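Local coordinates for SLH domain-containing protein (Pseudoflavonifractor capillosus, PDB 4OJU) that is of unknown function but, as a piece with BspA-type leucine-rich repeats from a longer metal-binding protein with SLH domains, probably mediates protein binding, at residues Y14-W19 / A24-Y29; S92-S97 / L106-C111. All coordinates share one frame; numbering follows the deposited sequence. Where two conformers were deposited one is given.

Contact 1: Y14-W19 / A24-Y29; sequences YTFEIW and ATLTRY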
# COMPACT_ATOMS: atom_id res chain seq x y z
N TYR A 14 -16.99 27.46 3.43
CA TYR A 14 -17.08 26.86 2.10
C TYR A 14 -17.06 27.86 0.96
O TYR A 14 -17.82 28.84 0.98
CB TYR A 14 -18.38 26.06 1.98
CG TYR A 14 -18.56 25.01 3.04
CD1 TYR A 14 -17.80 23.85 3.02
CD2 TYR A 14 -19.48 25.18 4.07
CE1 TYR A 14 -17.96 22.87 4.00
CE2 TYR A 14 -19.63 24.22 5.07
CZ TYR A 14 -18.88 23.06 5.02
OH TYR A 14 -19.00 22.10 5.98
N THR A 15 -16.24 27.57 -0.05
CA THR A 15 -16.25 28.33 -1.31
C THR A 15 -16.92 27.46 -2.35
O THR A 15 -16.52 26.31 -2.50
CB THR A 15 -14.85 28.75 -1.78
OG1 THR A 15 -14.14 29.37 -0.71
CG2 THR A 15 -14.90 29.67 -3.01
N PHE A 16 -17.88 28.00 -3.10
CA PHE A 16 -18.53 27.27 -4.17
C PHE A 16 -18.41 27.99 -5.47
O PHE A 16 -18.53 29.23 -5.50
CB PHE A 16 -20.03 27.08 -3.90
CG PHE A 16 -20.38 26.31 -2.67
CD1 PHE A 16 -20.46 24.92 -2.69
CD2 PHE A 16 -20.62 26.97 -1.47
CE1 PHE A 16 -20.76 24.21 -1.53
CE2 PHE A 16 -20.94 26.26 -0.33
CZ PHE A 16 -21.01 24.88 -0.35
N GLU A 17 -18.25 27.22 -6.56
CA GLU A 17 -18.33 27.78 -7.89
C GLU A 17 -19.62 27.27 -8.49
O GLU A 17 -19.88 26.06 -8.46
CB GLU A 17 -17.12 27.41 -8.75
CG GLU A 17 -15.91 28.26 -8.40
CD GLU A 17 -14.65 27.91 -9.16
OE1 GLU A 17 -14.59 26.82 -9.77
OE2 GLU A 17 -13.70 28.72 -9.12
N ILE A 18 -20.47 28.19 -8.93
CA ILE A 18 -21.74 27.86 -9.57
C ILE A 18 -21.47 27.94 -11.06
O ILE A 18 -21.04 28.99 -11.54
CB ILE A 18 -22.89 28.81 -9.10
CG1 ILE A 18 -23.16 28.61 -7.59
CG2 ILE A 18 -24.16 28.61 -9.93
CD1 ILE A 18 -23.92 29.80 -6.96
N TRP A 19 -21.75 26.85 -11.79
CA TRP A 19 -21.53 26.69 -13.22
C TRP A 19 -22.75 27.07 -14.02
O TRP A 19 -23.86 26.99 -13.50
CB TRP A 19 -21.17 25.23 -13.49
CG TRP A 19 -19.97 24.78 -12.73
CD1 TRP A 19 -19.94 24.15 -11.52
CD2 TRP A 19 -18.61 24.97 -13.12
NE1 TRP A 19 -18.64 23.96 -11.12
CE2 TRP A 19 -17.80 24.46 -12.08
CE3 TRP A 19 -17.99 25.51 -14.25
CZ2 TRP A 19 -16.40 24.46 -12.15
CZ3 TRP A 19 -16.60 25.48 -14.34
CH2 TRP A 19 -15.82 24.97 -13.29
N ALA A 24 -23.33 23.35 -8.64
CA ALA A 24 -22.28 23.98 -7.87
C ALA A 24 -21.21 22.98 -7.47
O ALA A 24 -21.51 21.81 -7.18
CB ALA A 24 -22.86 24.65 -6.64
N THR A 25 -19.96 23.43 -7.46
CA THR A 25 -18.83 22.63 -7.00
C THR A 25 -18.29 23.27 -5.75
O THR A 25 -18.07 24.49 -5.74
CB THR A 25 -17.72 22.57 -8.10
OG1 THR A 25 -18.24 21.88 -9.23
CG2 THR A 25 -16.42 21.87 -7.62
N LEU A 26 -18.05 22.44 -4.71
CA LEU A 26 -17.41 22.89 -3.47
C LEU A 26 -15.92 22.94 -3.80
O LEU A 26 -15.30 21.88 -3.97
CB LEU A 26 -17.73 21.95 -2.29
CG LEU A 26 -17.39 22.46 -0.87
CD1 LEU A 26 -18.12 21.68 0.17
CD2 LEU A 26 -15.88 22.37 -0.56
N THR A 27 -15.36 24.14 -3.97
CA THR A 27 -13.95 24.24 -4.40
C THR A 27 -12.95 24.34 -3.27
O THR A 27 -11.80 23.94 -3.46
CB THR A 27 -13.75 25.42 -5.35
OG1 THR A 27 -14.11 26.63 -4.68
CG2 THR A 27 -14.54 25.27 -6.65
N ARG A 28 -13.35 24.89 -2.10
CA ARG A 28 -12.41 25.05 -0.99
C ARG A 28 -13.10 25.10 0.37
O ARG A 28 -14.16 25.70 0.51
CB ARG A 28 -11.59 26.35 -1.18
CG ARG A 28 -10.34 26.41 -0.29
CD ARG A 28 -9.63 27.76 -0.31
NE ARG A 28 -9.97 28.67 0.79
CZ ARG A 28 -10.52 29.88 0.63
NH1 ARG A 28 -10.81 30.33 -0.58
NH2 ARG A 28 -10.80 30.63 1.69
N TYR A 29 -12.43 24.51 1.38
CA TYR A 29 -12.83 24.55 2.78
C TYR A 29 -11.76 25.35 3.51
O TYR A 29 -10.59 24.98 3.49
CB TYR A 29 -12.97 23.15 3.36
CG TYR A 29 -13.36 23.13 4.82
CD1 TYR A 29 -14.70 23.27 5.21
CD2 TYR A 29 -12.41 22.89 5.80
CE1 TYR A 29 -15.08 23.15 6.54
CE2 TYR A 29 -12.78 22.80 7.15
CZ TYR A 29 -14.11 22.90 7.51
OH TYR A 29 -14.49 22.76 8.82
O HOH W 1 -13.39 28.55 1.73
O HOH W 2 -12.54 28.48 -5.89
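The Trp19 indole meets Thr25 with its edge: Thr25 CB lies there in the ring plane, and NE1 donates to Thr25 OG1 at 2.8 Å. This N-H...O bond is somewhat bent, with the oxygen tilted 21° out of that plane. One indole face carries Glu17 CB, offset toward the rim. The Tyr14 and Tyr29 rings form an oblique aromatic pair, planes at 54°, in which Tyr14 CE1 comes to the edge of the Tyr29 ring, 3.5 Å from Tyr29 CD1. Tyr14 CD1 also packs on Leu26 CD1 at 3.6 Å, and Leu26 CG meets Phe16 CE1. One face of the Arg28 guanidinium has Thr15 OG1 over it without a hydrogen bond; the charge instead pairs with Asp30, and Thr15 OG1 bonds Gln10.

The backbones run antiparallel. Glu17 and Thr25 exchange two straight bonds, Thr25 N to Glu17 O being 2.8 Å. Farther along, Thr27 and Arg28 both face Thr15, a classic beta bulge: Thr15 O takes Thr27 N at 2.9 Å and Arg28 N weakly at 3.5 Å. Thr27 OG1 sits between its backbone N and carbonyl carbon (chi1 61°), which turns CG2 toward the Glu17 carboxylate, 3.5 Å from Glu17 OE1.

This hairpin lies between strand 5-11, paired with 14-19, and strand 52-58, which runs parallel to 24-29. The face bearing Phe16, Ile18 and Ala24 packs on Val45 of strand 44-46, while Tyr29 stacks on Phe63.

Contact 2: S92-S97 / L106-C111; sequences SDVKLS and LAFASC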
# COMPACT_ATOMS: atom_id res chain seq x y z
N SER A 92 -11.82 10.87 10.71
CA SER A 92 -12.12 9.49 11.06
C SER A 92 -13.55 9.08 10.69
O SER A 92 -13.85 7.89 10.70
CB SER A 92 -11.91 9.26 12.55
OG SER A 92 -12.74 10.11 13.33
N ASP A 93 -14.43 10.05 10.40
CA ASP A 93 -15.84 9.72 10.15
C ASP A 93 -16.32 10.35 8.86
O ASP A 93 -16.44 11.57 8.77
CB ASP A 93 -16.68 10.20 11.36
CG ASP A 93 -18.18 9.93 11.31
OD1 ASP A 93 -18.61 9.02 10.55
OD2 ASP A 93 -18.93 10.59 12.08
N VAL A 94 -16.58 9.51 7.87
CA VAL A 94 -17.02 9.98 6.56
C VAL A 94 -18.42 9.42 6.30
O VAL A 94 -18.60 8.21 6.28
CB VAL A 94 -16.01 9.59 5.44
CG1 VAL A 94 -16.52 10.04 4.07
CG2 VAL A 94 -14.63 10.18 5.70
N LYS A 95 -19.40 10.32 6.11
CA LYS A 95 -20.74 9.91 5.73
C LYS A 95 -20.92 10.28 4.25
O LYS A 95 -20.93 11.47 3.89
CB LYS A 95 -21.82 10.54 6.62
CG LYS A 95 -23.27 10.22 6.22
CD LYS A 95 -23.64 8.73 6.31
N LEU A 96 -21.08 9.23 3.46
CA LEU A 96 -21.39 9.31 2.05
C LEU A 96 -22.86 9.00 1.94
O LEU A 96 -23.43 8.26 2.76
CB LEU A 96 -20.51 8.38 1.20
CG LEU A 96 -18.98 8.51 1.35
CD1 LEU A 96 -18.26 7.49 0.48
CD2 LEU A 96 -18.51 9.90 0.96
N SER A 97 -23.52 9.63 0.98
CA SER A 97 -24.94 9.49 0.82
C SER A 97 -25.27 8.84 -0.50
O SER A 97 -24.51 8.93 -1.46
CB SER A 97 -25.61 10.87 0.90
OG SER A 97 -25.45 11.47 2.18
N LEU A 106 -7.31 9.14 -5.30
CA LEU A 106 -6.71 9.61 -4.07
C LEU A 106 -7.62 10.56 -3.25
O LEU A 106 -7.11 11.35 -2.45
CB LEU A 106 -5.38 10.31 -4.41
CG LEU A 106 -4.35 9.52 -5.21
CD1 LEU A 106 -3.19 10.43 -5.67
CD2 LEU A 106 -3.81 8.39 -4.38
N ALA A 107 -8.94 10.48 -3.43
CA ALA A 107 -9.90 11.37 -2.74
C ALA A 107 -9.78 11.28 -1.21
O ALA A 107 -9.96 12.28 -0.53
CB ALA A 107 -11.32 11.04 -3.17
N PHE A 108 -9.42 10.10 -0.67
CA PHE A 108 -9.24 9.93 0.78
C PHE A 108 -7.83 9.41 1.03
O PHE A 108 -7.62 8.53 1.87
CB PHE A 108 -10.32 8.98 1.36
CG PHE A 108 -11.71 9.55 1.26
CD1 PHE A 108 -12.19 10.44 2.21
CD2 PHE A 108 -12.54 9.23 0.18
CE1 PHE A 108 -13.47 10.99 2.11
CE2 PHE A 108 -13.82 9.79 0.07
CZ PHE A 108 -14.26 10.68 1.02
N ALA A 109 -6.86 9.94 0.28
CA ALA A 109 -5.48 9.47 0.38
C ALA A 109 -4.74 9.99 1.60
O ALA A 109 -4.95 11.14 2.01
CB ALA A 109 -4.70 9.85 -0.88
N SER A 110 -3.85 9.16 2.16
CA SER A 110 -3.02 9.52 3.32
C SER A 110 -3.84 10.17 4.48
O SER A 110 -3.45 11.22 5.02
CB SER A 110 -1.89 10.44 2.87
OG SER A 110 -0.95 10.75 3.89
N CYS A 111 -4.99 9.56 4.82
CA CYS A 111 -5.88 9.93 5.94
C CYS A 111 -5.65 8.87 6.98
O CYS A 111 -6.36 7.85 7.00
CB CYS A 111 -7.34 9.98 5.48
SG CYS A 111 -7.73 11.37 4.40
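Apolar contacts between Phe108 and the side chains of Val94 and Leu96 carry the whole interaction. Val94 CG1 reaches Phe108 CE1 at 3.7 Å and Phe108 CZ at 3.8 Å, while Val94 CG2 stands 3.9 Å from Phe108 CE1. With CG1 anti to the backbone N (chi1 178°) and CG2 beside that N, both valine methyls are turned to the far end of the ring, and the two side chains meet obliquely. Leu96 CD2 makes a longer approach to Phe108 CZ, 4.3 Å, likewise oblique to the ring. The aromatic neighbour Phe85 has its ring almost parallel to that of Phe108. Ile117 of strand 116-119 adds a third aliphatic side chain, touching Val94, Leu96 and Phe108.

Hydrogen bonds run within or beyond the pair of segments, none across it. Ala109 N bonds Leu106 O at 3.1 Å, closing a turn, and Ser133 OG bonds both Phe108 O and Cys111 N, tying this loop to the one after strand 125-127. Strand 93-95 is bonded to its parallel neighbour 70-72.

With only 106 Å² buried and no polar link, the contact is hydrophobic filling between a short strand and the loop that follows strand 102-103, consistent with the interior of a leucine-rich repeat solenoid.

Contact 1 closes before contact 2 opens along the chain, and the two lie on opposite sides of its centre. Their centres are 18 Å apart and their nearest atoms about 11 Å apart, so neither touches the other. A connection through the sheet exists: strand 24-29 of contact 1 pairs with 52-58, then come 79-80 and 102-103, the strand just before the 106-111 loop of contact 2. Contact 2 lies nearer the magnesium-binding residues, without forming part of their site: the Phe108 side chain is about 10 Å from those of Glu105 and Asp112, whose ion is not bound to this chain here, and the Leu96 side chain about 11 Å from a bound magnesium ion. Contact 1 is remote from these sites.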